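Local coordinates for transcobalamin-1 (Homo sapiens, PDB 4KKI), which binds vitamin B12 with femtomolar affinity, recognises other corrinoids too, and protects the vitamin from the acid of the stomach, at residues S223-I228 with S255-E260; K233-I238 with L269-T274; Q249-S254 with N261-Q266. All blocks are in the same frame, centred on the assembly; numbering follows the deposited sequence.

Contact 1: S223-I228 with S255-E260; sequences SLVEKI and SDYYNE
Val225 meets Tyr257 and Tyr258 in a small, buried, apolar contact inside the alpha6-alpha6 helical barrel of the N-terminal domain. Helices 213-229 and 244-252 follow each other in the chain, and the loop leaving the second comes back to lie against the first. The backbones approach most closely at Val225 and Tyr257, whose CA atoms are 6.8 Å apart. No hydrogen bond crosses between the segments, so their meeting rests on van der Waals contact.

One methyl does most of the work. Val225 CG1 stands anti to the backbone N (chi1 167°), which carries it out from the helix to a place between the two tyrosines. There it lies 4.1 Å from CB of Tyr257. The carbonyl oxygen of the same tyrosine, Tyr257 O, is equally distant from Val225 CG1, so the methyl rests on backbone as well as side chain. These are ordinary van der Waals spacings, with no close approach.

The two tyrosines then part company. Tyr257 starts toward Val225, but its ring leads off along the helix, touching Ser218, Thr221 and Lys222, and its hydroxyl is hydrogen-bonded to Lys199 NZ. Over one face of that ring sits its own neighbour, with Asp256 CB 3.7 Å above the plane and displaced toward the rim. Tyr258 turns inward instead: its CG is placed between the backbone N and the carbonyl carbon (chi1 69°), and its side chain crosses that of Val225 at about a right angle. The ring also touches Leu229 and Trp263. The hydroxyl of this buried residue is hydrogen-bonded twice, to Leu251 O and to Glu24 N. CD1 of Tyr258 lies 4.1 Å from Val225 CG1, which approaches the ring obliquely.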
ATOM      1  N   SER A 223      -4.273   1.120  20.431  1.00 41.70           N
ATOM      2  CA  SER A 223      -3.966  -0.294  20.245  1.00 46.43           C
ATOM      3  C   SER A 223      -3.202  -0.546  18.943  1.00 49.18           C
ATOM      4  O   SER A 223      -2.245  -1.322  18.916  1.00 42.58           O
ATOM      5  CB  SER A 223      -5.253  -1.125  20.275  1.00 36.54           C
ATOM      6  OG  SER A 223      -4.992  -2.491  19.998  1.00 56.94           O
ATOM      7  N   LEU A 224      -3.627   0.112  17.870  1.00 44.10           N
ATOM      8  CA  LEU A 224      -2.976  -0.036  16.570  1.00 44.16           C
ATOM      9  C   LEU A 224      -1.534   0.473  16.573  1.00 40.70           C
ATOM     10  O   LEU A 224      -0.662  -0.126  15.946  1.00 41.76           O
ATOM     11  CB  LEU A 224      -3.788   0.660  15.475  1.00 41.65           C
ATOM     12  CG  LEU A 224      -5.108  -0.018  15.106  1.00 45.08           C
ATOM     13  CD1 LEU A 224      -5.878   0.800  14.079  1.00 36.34           C
ATOM     14  CD2 LEU A 224      -4.853  -1.429  14.595  1.00 40.08           C
ATOM     15  N   VAL A 225      -1.290   1.573  17.281  1.00 37.66           N
ATOM     16  CA  VAL A 225       0.058   2.125  17.403  1.00 38.73           C
ATOM     17  C   VAL A 225       0.985   1.147  18.121  1.00 45.47           C
ATOM     18  O   VAL A 225       2.122   0.926  17.701  1.00 47.03           O
ATOM     19  CB  VAL A 225       0.049   3.479  18.148  1.00 40.76           C
ATOM     20  CG1 VAL A 225       1.463   3.888  18.553  1.00 26.91           C
ATOM     21  CG2 VAL A 225      -0.594   4.549  17.283  1.00 38.81           C
ATOM     22  N   GLU A 226       0.486   0.552  19.198  1.00 43.91           N
ATOM     23  CA  GLU A 226       1.239  -0.455  19.932  1.00 38.14           C
ATOM     24  C   GLU A 226       1.583  -1.657  19.053  1.00 47.30           C
ATOM     25  O   GLU A 226       2.715  -2.141  19.072  1.00 40.59           O
ATOM     26  CB  GLU A 226       0.459  -0.896  21.170  1.00 45.18           C
ATOM     27  CG  GLU A 226       0.255   0.222  22.177  1.00 55.38           C
ATOM     28  CD  GLU A 226      -0.805  -0.104  23.207  1.00 57.63           C
ATOM     29  OE1 GLU A 226      -1.508  -1.121  23.036  1.00 67.60           O
ATOM     30  OE2 GLU A 226      -0.935   0.659  24.186  1.00 57.50           O
ATOM     31  N   LYS A 227       0.608  -2.128  18.279  1.00 40.58           N
ATOM     32  CA  LYS A 227       0.822  -3.250  17.365  1.00 47.54           C
ATOM     33  C   LYS A 227       1.791  -2.888  16.243  1.00 49.95           C
ATOM     34  O   LYS A 227       2.572  -3.726  15.792  1.00 46.14           O
ATOM     35  CB  LYS A 227      -0.502  -3.730  16.766  1.00 43.02           C
ATOM     36  CG  LYS A 227      -1.473  -4.321  17.770  1.00 43.00           C
ATOM     37  CD  LYS A 227      -2.819  -4.613  17.121  1.00 53.17           C
ATOM     38  CE  LYS A 227      -3.793  -5.220  18.115  1.00 51.77           C
ATOM     39  NZ  LYS A 227      -3.344  -6.566  18.562  1.00 58.04           N
ATOM     40  N   ILE A 228       1.733  -1.640  15.787  1.00 44.44           N
ATOM     41  CA  ILE A 228       2.663  -1.165  14.771  1.00 40.95           C
ATOM     42  C   ILE A 228       4.091  -1.157  15.317  1.00 44.17           C
ATOM     43  O   ILE A 228       5.004  -1.698  14.694  1.00 40.69           O
ATOM     44  CB  ILE A 228       2.280   0.238  14.253  1.00 36.99           C
ATOM     45  CG1 ILE A 228       1.056   0.151  13.342  1.00 36.41           C
ATOM     46  CG2 ILE A 228       3.436   0.864  13.486  1.00 28.77           C
ATOM     47  CD1 ILE A 228       0.538   1.499  12.889  1.00 33.30           C
ATOM     48  N   SER A 255       1.518  10.764  18.088  1.00 43.26           N
ATOM     49  CA  SER A 255       2.494  10.923  19.161  1.00 50.03           C
ATOM     50  C   SER A 255       1.859  10.855  20.544  1.00 57.69           C
ATOM     51  O   SER A 255       2.550  10.823  21.549  1.00 62.62           O
ATOM     52  CB  SER A 255       3.241  12.242  19.010  1.00 47.36           C
ATOM     53  OG  SER A 255       2.996  12.821  17.747  1.00 68.64           O
ATOM     54  N   ASP A 256       0.539  10.826  20.584  1.00 46.42           N
ATOM     55  CA  ASP A 256      -0.202  10.732  21.831  1.00 54.36           C
ATOM     56  C   ASP A 256      -0.007   9.382  22.501  1.00 63.65           C
ATOM     57  O   ASP A 256      -0.220   9.242  23.705  1.00 66.09           O
ATOM     58  CB  ASP A 256      -1.693  10.923  21.557  1.00 60.00           C
ATOM     59  CG  ASP A 256      -2.058  12.364  21.284  1.00 54.38           C
ATOM     60  OD1 ASP A 256      -1.147  13.221  21.241  1.00 62.96           O
ATOM     61  OD2 ASP A 256      -3.262  12.633  21.111  1.00 54.33           O
ATOM     62  N   TYR A 257       0.395   8.388  21.719  1.00 57.40           N
ATOM     63  CA  TYR A 257       0.345   7.010  22.183  1.00 57.67           C
ATOM     64  C   TYR A 257       1.712   6.348  22.299  1.00 53.38           C
ATOM     65  O   TYR A 257       1.804   5.128  22.421  1.00 64.26           O
ATOM     66  CB  TYR A 257      -0.571   6.192  21.272  1.00 59.93           C
ATOM     67  CG  TYR A 257      -1.884   6.881  20.974  1.00 52.39           C
ATOM     68  CD1 TYR A 257      -2.944   6.815  21.868  1.00 47.24           C
ATOM     69  CD2 TYR A 257      -2.063   7.601  19.798  1.00 61.25           C
ATOM     70  CE1 TYR A 257      -4.147   7.442  21.600  1.00 44.85           C
ATOM     71  CE2 TYR A 257      -3.261   8.235  19.524  1.00 57.98           C
ATOM     72  CZ  TYR A 257      -4.300   8.151  20.426  1.00 55.07           C
ATOM     73  OH  TYR A 257      -5.494   8.778  20.157  1.00 60.49           O
ATOM     74  N   TYR A 258       2.760   7.156  22.307  1.00 58.02           N
ATOM     75  CA  TYR A 258       4.095   6.628  22.512  1.00 59.00           C
ATOM     76  C   TYR A 258       5.077   7.695  22.977  1.00 61.79           C
ATOM     77  O   TYR A 258       4.888   8.877  22.726  1.00 58.39           O
ATOM     78  CB  TYR A 258       4.594   5.910  21.257  1.00 52.30           C
ATOM     79  CG  TYR A 258       4.876   6.804  20.080  1.00 50.25           C
ATOM     80  CD1 TYR A 258       3.897   7.078  19.138  1.00 45.06           C
ATOM     81  CD2 TYR A 258       6.125   7.364  19.901  1.00 44.48           C
ATOM     82  CE1 TYR A 258       4.158   7.894  18.060  1.00 38.24           C
ATOM     83  CE2 TYR A 258       6.395   8.176  18.829  1.00 43.27           C
ATOM     84  CZ  TYR A 258       5.408   8.437  17.913  1.00 48.06           C
ATOM     85  OH  TYR A 258       5.686   9.249  16.851  1.00 48.13           O
ATOM     86  N   ASN A 259       6.120   7.261  23.670  1.00 60.29           N
ATOM     87  CA  ASN A 259       7.145   8.160  24.183  1.00 65.63           C
ATOM     88  C   ASN A 259       8.301   8.255  23.200  1.00 57.57           C
ATOM     89  O   ASN A 259       8.334   7.531  22.206  1.00 51.34           O
ATOM     90  CB  ASN A 259       7.655   7.667  25.539  1.00 76.59           C
ATOM     91  CG  ASN A 259       6.534   7.193  26.448  1.00 90.87           C
ATOM     92  OD1 ASN A 259       5.895   7.991  27.134  1.00 96.45           O
ATOM     93  ND2 ASN A 259       6.292   5.886  26.457  1.00 89.36           N
ATOM     94  N   GLU A 260       9.253   9.139  23.484  1.00 65.40           N
ATOM     95  CA  GLU A 260      10.417   9.311  22.622  1.00 66.49           C
ATOM     96  C   GLU A 260      11.286   8.055  22.582  1.00 70.23           C
ATOM     97  O   GLU A 260      11.976   7.799  21.594  1.00 74.63           O
ATOM     98  CB  GLU A 260      11.259  10.509  23.073  1.00 82.62           C
ATOM     99  CG  GLU A 260      11.881  10.358  24.455  1.00 97.93           C
ATOM    100  CD  GLU A 260      13.129  11.204  24.629  1.00106.71           C
ATOM    101  OE1 GLU A 260      13.637  11.296  25.768  1.00107.59           O
ATOM    102  OE2 GLU A 260      13.607  11.773  23.625  1.00111.29           O
TER

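Contact 2: K233-I238 with L269-T274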
ATOM      1  N   LYS A 233      11.677  -3.500  13.753  1.00 50.01           N
ATOM      2  CA  LYS A 233      12.873  -4.329  13.738  1.00 53.07           C
ATOM      3  C   LYS A 233      14.020  -3.618  14.445  1.00 56.42           C
ATOM      4  O   LYS A 233      13.901  -2.451  14.822  1.00 51.61           O
ATOM      5  CB  LYS A 233      13.264  -4.698  12.305  1.00 54.85           C
ATOM      6  CG  LYS A 233      12.675  -6.017  11.817  1.00 66.63           C
ATOM      7  CD  LYS A 233      11.157  -6.023  11.882  1.00 68.65           C
ATOM      8  CE  LYS A 233      10.590  -7.382  11.510  1.00 72.95           C
ATOM      9  NZ  LYS A 233       9.103  -7.406  11.599  1.00 72.32           N
ATOM     10  N   GLU A 234      15.126  -4.332  14.621  1.00 57.07           N
ATOM     11  CA  GLU A 234      16.284  -3.808  15.333  1.00 57.33           C
ATOM     12  C   GLU A 234      16.929  -2.643  14.587  1.00 55.46           C
ATOM     13  O   GLU A 234      17.482  -1.728  15.200  1.00 54.89           O
ATOM     14  CB  GLU A 234      17.308  -4.924  15.559  1.00 66.35           C
ATOM     15  CG  GLU A 234      18.404  -4.580  16.553  1.00 85.76           C
ATOM     16  CD  GLU A 234      19.351  -5.739  16.803  1.00103.71           C
ATOM     17  OE1 GLU A 234      19.464  -6.620  15.925  1.00109.84           O
ATOM     18  OE2 GLU A 234      19.979  -5.770  17.882  1.00110.93           O
ATOM     19  N   ASN A 235      16.847  -2.680  13.260  1.00 54.35           N
ATOM     20  CA  ASN A 235      17.453  -1.649  12.419  1.00 54.52           C
ATOM     21  C   ASN A 235      16.574  -0.411  12.219  1.00 54.81           C
ATOM     22  O   ASN A 235      16.951   0.513  11.500  1.00 56.11           O
ATOM     23  CB  ASN A 235      17.860  -2.233  11.062  1.00 49.57           C
ATOM     24  CG  ASN A 235      16.694  -2.863  10.320  1.00 54.00           C
ATOM     25  OD1 ASN A 235      15.540  -2.750  10.736  1.00 57.15           O
ATOM     26  ND2 ASN A 235      16.992  -3.529   9.210  1.00 50.98           N
ATOM     27  N   GLY A 236      15.403  -0.399  12.848  1.00 46.51           N
ATOM     28  CA  GLY A 236      14.533   0.761  12.792  1.00 48.48           C
ATOM     29  C   GLY A 236      13.362   0.603  11.840  1.00 48.50           C
ATOM     30  O   GLY A 236      12.410   1.383  11.881  1.00 51.50           O
ATOM     31  N   LEU A 237      13.439  -0.402  10.973  1.00 40.76           N
ATOM     32  CA  LEU A 237      12.340  -0.708  10.068  1.00 40.47           C
ATOM     33  C   LEU A 237      11.117  -1.137  10.866  1.00 46.54           C
ATOM     34  O   LEU A 237      11.236  -1.781  11.910  1.00 40.73           O
ATOM     35  CB  LEU A 237      12.737  -1.803   9.074  1.00 42.85           C
ATOM     36  CG  LEU A 237      13.797  -1.431   8.035  1.00 49.17           C
ATOM     37  CD1 LEU A 237      13.990  -2.562   7.032  1.00 38.07           C
ATOM     38  CD2 LEU A 237      13.422  -0.138   7.323  1.00 52.81           C
ATOM     39  N   ILE A 238       9.940  -0.763  10.376  1.00 41.71           N
ATOM     40  CA  ILE A 238       8.694  -1.089  11.053  1.00 42.76           C
ATOM     41  C   ILE A 238       7.853  -1.981  10.152  1.00 44.71           C
ATOM     42  O   ILE A 238       7.266  -1.518   9.170  1.00 40.00           O
ATOM     43  CB  ILE A 238       7.913   0.181  11.421  1.00 36.27           C
ATOM     44  CG1 ILE A 238       8.833   1.183  12.121  1.00 37.66           C
ATOM     45  CG2 ILE A 238       6.728  -0.166  12.301  1.00 37.56           C
ATOM     46  CD1 ILE A 238       8.219   2.552  12.302  1.00 47.14           C
ATOM     47  N   LEU A 269      14.561   6.547   9.706  1.00 48.16           N
ATOM     48  CA  LEU A 269      14.829   7.356   8.522  1.00 51.15           C
ATOM     49  C   LEU A 269      16.159   6.985   7.865  1.00 48.65           C
ATOM     50  O   LEU A 269      16.225   6.800   6.648  1.00 55.41           O
ATOM     51  CB  LEU A 269      14.819   8.844   8.890  1.00 55.79           C
ATOM     52  CG  LEU A 269      15.220   9.847   7.808  1.00 51.95           C
ATOM     53  CD1 LEU A 269      14.261   9.786   6.632  1.00 46.91           C
ATOM     54  CD2 LEU A 269      15.273  11.251   8.385  1.00 60.30           C
ATOM     55  N   ASN A 270      17.209   6.871   8.674  1.00 46.02           N
ATOM     56  CA  ASN A 270      18.540   6.531   8.173  1.00 50.05           C
ATOM     57  C   ASN A 270      18.592   5.171   7.482  1.00 50.36           C
ATOM     58  O   ASN A 270      19.192   5.027   6.416  1.00 58.06           O
ATOM     59  CB  ASN A 270      19.577   6.584   9.301  1.00 51.35           C
ATOM     60  CG  ASN A 270      19.828   7.995   9.797  1.00 57.98           C
ATOM     61  OD1 ASN A 270      19.561   8.970   9.095  1.00 62.80           O
ATOM     62  ND2 ASN A 270      20.351   8.111  11.012  1.00 58.98           N
ATOM     63  N   THR A 271      17.961   4.178   8.098  1.00 45.04           N
ATOM     64  CA  THR A 271      17.897   2.840   7.526  1.00 46.04           C
ATOM     65  C   THR A 271      17.168   2.850   6.183  1.00 49.18           C
ATOM     66  O   THR A 271      17.602   2.207   5.226  1.00 41.96           O
ATOM     67  CB  THR A 271      17.209   1.858   8.489  1.00 45.03           C
ATOM     68  OG1 THR A 271      17.980   1.758   9.694  1.00 53.02           O
ATOM     69  CG2 THR A 271      17.086   0.481   7.859  1.00 43.86           C
ATOM     70  N   VAL A 272      16.067   3.593   6.113  1.00 44.63           N
ATOM     71  CA  VAL A 272      15.320   3.721   4.866  1.00 46.73           C
ATOM     72  C   VAL A 272      16.178   4.367   3.774  1.00 46.44           C
ATOM     73  O   VAL A 272      16.209   3.888   2.640  1.00 45.97           O
ATOM     74  CB  VAL A 272      14.012   4.516   5.063  1.00 44.17           C
ATOM     75  CG1 VAL A 272      13.349   4.808   3.721  1.00 41.34           C
ATOM     76  CG2 VAL A 272      13.065   3.747   5.972  1.00 39.03           C
ATOM     77  N   LEU A 273      16.886   5.438   4.126  1.00 38.40           N
ATOM     78  CA  LEU A 273      17.760   6.122   3.174  1.00 45.71           C
ATOM     79  C   LEU A 273      18.839   5.180   2.642  1.00 43.18           C
ATOM     80  O   LEU A 273      19.212   5.244   1.470  1.00 46.59           O
ATOM     81  CB  LEU A 273      18.403   7.359   3.810  1.00 48.69           C
ATOM     82  CG  LEU A 273      17.468   8.524   4.147  1.00 56.24           C
ATOM     83  CD1 LEU A 273      18.220   9.627   4.881  1.00 58.88           C
ATOM     84  CD2 LEU A 273      16.805   9.070   2.889  1.00 48.91           C
ATOM     85  N   THR A 274      19.333   4.306   3.510  1.00 49.44           N
ATOM     86  CA  THR A 274      20.314   3.307   3.112  1.00 50.93           C
ATOM     87  C   THR A 274      19.708   2.347   2.097  1.00 45.67           C
ATOM     88  O   THR A 274      20.348   1.989   1.109  1.00 56.23           O
ATOM     89  CB  THR A 274      20.820   2.508   4.319  1.00 49.43           C
ATOM     90  OG1 THR A 274      21.434   3.398   5.257  1.00 53.42           O
ATOM     91  CG2 THR A 274      21.834   1.463   3.879  1.00 47.43           C
TER
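Thr271 on helix 265-277 plugs into the loop 233-238, and the tight half of the contact gathers around it. Its OG1 gives a hydrogen bond to Asn235 O that measures only 2.4 Å, a value short enough for the exact length to be doubtful. Gln267 O, one turn back in the same helix, is a second acceptor near this OG1, so the two carbonyls must share or compete for the one hydroxyl proton. Thr271 CG2, anti to the backbone N, points to the loop as well and lies 3.8 Å from CD2 of Leu237. That leucine methyl is shared: Val272 CG2 is 4.1 Å from Leu237 CD2, and Val272 passes the packing on to Val290 and Leu294 of helix 284-294.

The loop comes to the helix as a type I beta turn from Lys233 to Gly236, closed by Gly236 N bonding to Lys233 O at 3.2 Å. An Asx turn is laid over it, Asn235 OD1 accepting from Leu237 N with an N-H...O angle of 159°. The approach is straight at the hydrogen, yet the donor sits 41° out of the carbonyl plane. Gly236 takes a positive phi (103°), where a CB would collide with the carbonyl oxygen of Asn235. Three successive carbonyls of this turn are taken up by the helix, since Glu234 O bonds to Gln267 NE2 and Gly236 O to Thr268 OG1. Farther along the same loop lies Asn240, which binds cyanocobalamin.

Toward solvent the contact thins. The exposed Asn235 side chain crosses that of Thr271 at about a right angle and touches it loosely, CG of Asn235 standing 4.2 Å from Thr271 CG2.

Contact 3: Q249-S254 with N261-Q266; sequences QALFVS and NDWNCQ
Leu251 sets its CD1 methyl over the face of the Trp263 indole, at the heart of a buried contact in the alpha-helical barrel between the end of helix 244-252 and the residues leading into helix 265-277. The CH-pi part comes first. Leu251 CD1 sits 3.7 Å from the centroid of the six-membered ring of Trp263 and only 14° off its normal. CB of the same leucine backs it up, 3.6 Å from Trp263 CZ3. The indole is a sandwiched plate: on its opposite face Cys265 CA stands 3.5 Å above the plane of the Trp263 ring, toward the rim. A first torsion of -179°, with CG anti to the backbone N, swings the tryptophan inward to this place.

Apolar contact at the ring margin is the second kind. Phe252 CE1 comes up near the indole plane and is 3.8 Å from Trp263 CH2. An alanine in place of Trp263 would probably leave Leu251 CD1 and Phe252 CE1 facing a gap, and Thr268 OG1 without the NE1 to which it is hydrogen-bonded.

No hydrogen bond crosses between the two segments; within them, polar bonds tidy the helix ends. Ser254 OG donates to Ala250 O across the C-terminal turn, at a modelled length too short to be trusted. Asn264 is the N-cap of helix 265-277; its OD1 takes a weak capping bond from Gln266 N.

Sulfur supplies the last kind. Cys265 forms the experimentally established disulfide with Cys26, tying the start of this helix to the N-terminal end of the modelled chain. Its sulfur also makes a sulfur-aromatic contact, lying at the edge of the Phe252 ring, 85° off the ring normal. The atom it meets there is Phe252 CE1, 3.8 Å from Cys265 SG.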
ATOM      1  N   GLN A 249       4.229   7.605   8.736  1.00 35.08           N
ATOM      2  CA  GLN A 249       3.105   8.536   8.654  1.00 37.12           C
ATOM      3  C   GLN A 249       2.161   8.348   9.832  1.00 37.43           C
ATOM      4  O   GLN A 249       1.771   9.313  10.490  1.00 39.66           O
ATOM      5  CB  GLN A 249       2.313   8.342   7.358  1.00 32.78           C
ATOM      6  CG  GLN A 249       3.022   8.782   6.095  1.00 38.39           C
ATOM      7  CD  GLN A 249       2.086   8.813   4.902  1.00 40.99           C
ATOM      8  OE1 GLN A 249       0.931   9.225   5.019  1.00 31.73           O
ATOM      9  NE2 GLN A 249       2.575   8.365   3.751  1.00 32.54           N
ATOM     10  N   ALA A 250       1.796   7.095  10.086  1.00 34.19           N
ATOM     11  CA  ALA A 250       0.896   6.760  11.184  1.00 38.02           C
ATOM     12  C   ALA A 250       1.463   7.210  12.529  1.00 43.41           C
ATOM     13  O   ALA A 250       0.737   7.745  13.366  1.00 38.93           O
ATOM     14  CB  ALA A 250       0.609   5.268  11.195  1.00 37.43           C
ATOM     15  N   LEU A 251       2.761   7.000  12.728  1.00 37.45           N
ATOM     16  CA  LEU A 251       3.414   7.403  13.969  1.00 34.89           C
ATOM     17  C   LEU A 251       3.599   8.919  14.049  1.00 45.89           C
ATOM     18  O   LEU A 251       3.610   9.490  15.142  1.00 41.58           O
ATOM     19  CB  LEU A 251       4.760   6.688  14.137  1.00 33.83           C
ATOM     20  CG  LEU A 251       4.709   5.164  14.293  1.00 44.80           C
ATOM     21  CD1 LEU A 251       6.108   4.596  14.457  1.00 48.45           C
ATOM     22  CD2 LEU A 251       3.826   4.760  15.468  1.00 43.06           C
ATOM     23  N   PHE A 252       3.746   9.560  12.891  1.00 39.53           N
ATOM     24  CA  PHE A 252       3.845  11.018  12.819  1.00 41.18           C
ATOM     25  C   PHE A 252       2.634  11.694  13.454  1.00 41.30           C
ATOM     26  O   PHE A 252       2.770  12.684  14.168  1.00 39.74           O
ATOM     27  CB  PHE A 252       3.957  11.492  11.363  1.00 38.40           C
ATOM     28  CG  PHE A 252       5.335  11.368  10.777  1.00 32.81           C
ATOM     29  CD1 PHE A 252       6.388  10.875  11.532  1.00 29.71           C
ATOM     30  CD2 PHE A 252       5.579  11.759   9.471  1.00 31.85           C
ATOM     31  CE1 PHE A 252       7.655  10.767  10.989  1.00 36.03           C
ATOM     32  CE2 PHE A 252       6.843  11.658   8.923  1.00 38.40           C
ATOM     33  CZ  PHE A 252       7.884  11.159   9.684  1.00 35.14           C
ATOM     34  N   VAL A 253       1.449  11.150  13.187  1.00 38.69           N
ATOM     35  CA  VAL A 253       0.208  11.787  13.610  1.00 39.98           C
ATOM     36  C   VAL A 253      -0.345  11.216  14.914  1.00 45.87           C
ATOM     37  O   VAL A 253      -1.407  11.634  15.376  1.00 35.51           O
ATOM     38  CB  VAL A 253      -0.878  11.676  12.519  1.00 38.80           C
ATOM     39  CG1 VAL A 253      -0.348  12.205  11.192  1.00 36.87           C
ATOM     40  CG2 VAL A 253      -1.348  10.236  12.375  1.00 31.83           C
ATOM     41  N   SER A 254       0.374  10.268  15.508  1.00 38.04           N
ATOM     42  CA  SER A 254      -0.114   9.601  16.711  1.00 45.54           C
ATOM     43  C   SER A 254       0.893   9.615  17.866  1.00 47.02           C
ATOM     44  O   SER A 254       1.078   8.610  18.553  1.00 46.21           O
ATOM     45  CB  SER A 254      -0.556   8.168  16.388  1.00 44.20           C
ATOM     46  OG  SER A 254       0.502   7.412  15.826  1.00 57.20           O
ATOM     47  N   ASN A 261      11.250   7.278  23.658  1.00 61.03           N
ATOM     48  CA  ASN A 261      12.076   6.080  23.759  1.00 66.34           C
ATOM     49  C   ASN A 261      11.374   4.817  23.264  1.00 66.85           C
ATOM     50  O   ASN A 261      11.897   3.711  23.397  1.00 70.32           O
ATOM     51  CB  ASN A 261      12.599   5.897  25.189  1.00 76.89           C
ATOM     52  CG  ASN A 261      11.512   6.058  26.235  1.00 81.38           C
ATOM     53  OD1 ASN A 261      10.355   5.705  26.009  1.00 92.01           O
ATOM     54  ND2 ASN A 261      11.880   6.602  27.389  1.00 79.30           N
ATOM     55  N   ASP A 262      10.186   4.986  22.693  1.00 62.86           N
ATOM     56  CA  ASP A 262       9.484   3.876  22.063  1.00 48.66           C
ATOM     57  C   ASP A 262       9.873   3.789  20.593  1.00 51.14           C
ATOM     58  O   ASP A 262       9.728   2.742  19.960  1.00 53.43           O
ATOM     59  CB  ASP A 262       7.968   4.036  22.199  1.00 57.47           C
ATOM     60  CG  ASP A 262       7.491   3.905  23.635  1.00 61.91           C
ATOM     61  OD1 ASP A 262       8.161   3.210  24.428  1.00 69.62           O
ATOM     62  OD2 ASP A 262       6.442   4.495  23.969  1.00 53.69           O
ATOM     63  N   TRP A 263      10.377   4.894  20.055  1.00 42.46           N
ATOM     64  CA  TRP A 263      10.734   4.960  18.644  1.00 47.13           C
ATOM     65  C   TRP A 263      11.779   6.031  18.363  1.00 50.46           C
ATOM     66  O   TRP A 263      11.618   7.187  18.748  1.00 53.88           O
ATOM     67  CB  TRP A 263       9.492   5.234  17.792  1.00 35.32           C
ATOM     68  CG  TRP A 263       9.777   5.298  16.323  1.00 46.82           C
ATOM     69  CD1 TRP A 263      10.601   4.475  15.609  1.00 46.65           C
ATOM     70  CD2 TRP A 263       9.248   6.246  15.388  1.00 45.28           C
ATOM     71  NE1 TRP A 263      10.609   4.848  14.286  1.00 44.42           N
ATOM     72  CE2 TRP A 263       9.788   5.932  14.124  1.00 41.83           C
ATOM     73  CE3 TRP A 263       8.367   7.327  15.496  1.00 38.71           C
ATOM     74  CZ2 TRP A 263       9.475   6.660  12.977  1.00 43.99           C
ATOM     75  CZ3 TRP A 263       8.059   8.048  14.356  1.00 40.79           C
ATOM     76  CH2 TRP A 263       8.609   7.712  13.114  1.00 42.03           C
ATOM     77  N   ASN A 264      12.848   5.635  17.684  1.00 59.36           N
ATOM     78  CA  ASN A 264      13.841   6.580  17.201  1.00 53.41           C
ATOM     79  C   ASN A 264      13.586   6.833  15.722  1.00 52.64           C
ATOM     80  O   ASN A 264      13.975   6.030  14.872  1.00 56.75           O
ATOM     81  CB  ASN A 264      15.249   6.020  17.415  1.00 51.63           C
ATOM     82  CG  ASN A 264      16.340   7.044  17.142  1.00 58.08           C
ATOM     83  OD1 ASN A 264      16.131   8.024  16.428  1.00 66.63           O
ATOM     84  ND2 ASN A 264      17.517   6.812  17.709  1.00 64.06           N
ATOM     85  N   CYS A 265      12.924   7.947  15.421  1.00 51.06           N
ATOM     86  CA  CYS A 265      12.541   8.268  14.048  1.00 44.57           C
ATOM     87  C   CYS A 265      13.757   8.427  13.146  1.00 43.28           C
ATOM     88  O   CYS A 265      13.725   8.049  11.977  1.00 39.02           O
ATOM     89  CB  CYS A 265      11.689   9.540  14.006  1.00 49.03           C
ATOM     90  SG  CYS A 265      11.137  10.022  12.345  1.00 53.61           S
ATOM     91  N   GLN A 266      14.829   8.986  13.697  1.00 46.11           N
ATOM     92  CA  GLN A 266      16.033   9.234  12.917  1.00 47.60           C
ATOM     93  C   GLN A 266      16.687   7.933  12.455  1.00 48.07           C
ATOM     94  O   GLN A 266      17.146   7.835  11.318  1.00 52.97           O
ATOM     95  CB  GLN A 266      17.028  10.080  13.714  1.00 44.79           C
ATOM     96  CG  GLN A 266      18.151  10.653  12.871  1.00 46.28           C
ATOM     97  CD  GLN A 266      17.646  11.610  11.805  1.00 64.23           C
ATOM     98  OE1 GLN A 266      18.020  11.508  10.636  1.00 66.99           O
ATOM     99  NE2 GLN A 266      16.795  12.549  12.206  1.00 65.24           N
TER

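Contacts 1 and 3 are buried neighbours with centres about 8 Å apart, and both use the connection between helices 244-252 and 265-277, contact 3 adding the helix end and contact 1 helix 213-229. Val225 packs on Leu251 and Ser254, so the two contacts adjoin. Contact 2 is partly open to solvent and relies on a hydroxyl-to-carbonyl bond, whereas the other two have no hydrogen bond between their segments. It shares helix 265-277 with contact 3, which is nested inside the loop it closes. Ile238 joins them, its CD1 lying 3.6 Å from Leu251 CD1. Of the three, contact 2 stands near the cobalamin-binding residues; contacts 1 and 3 lie away from them.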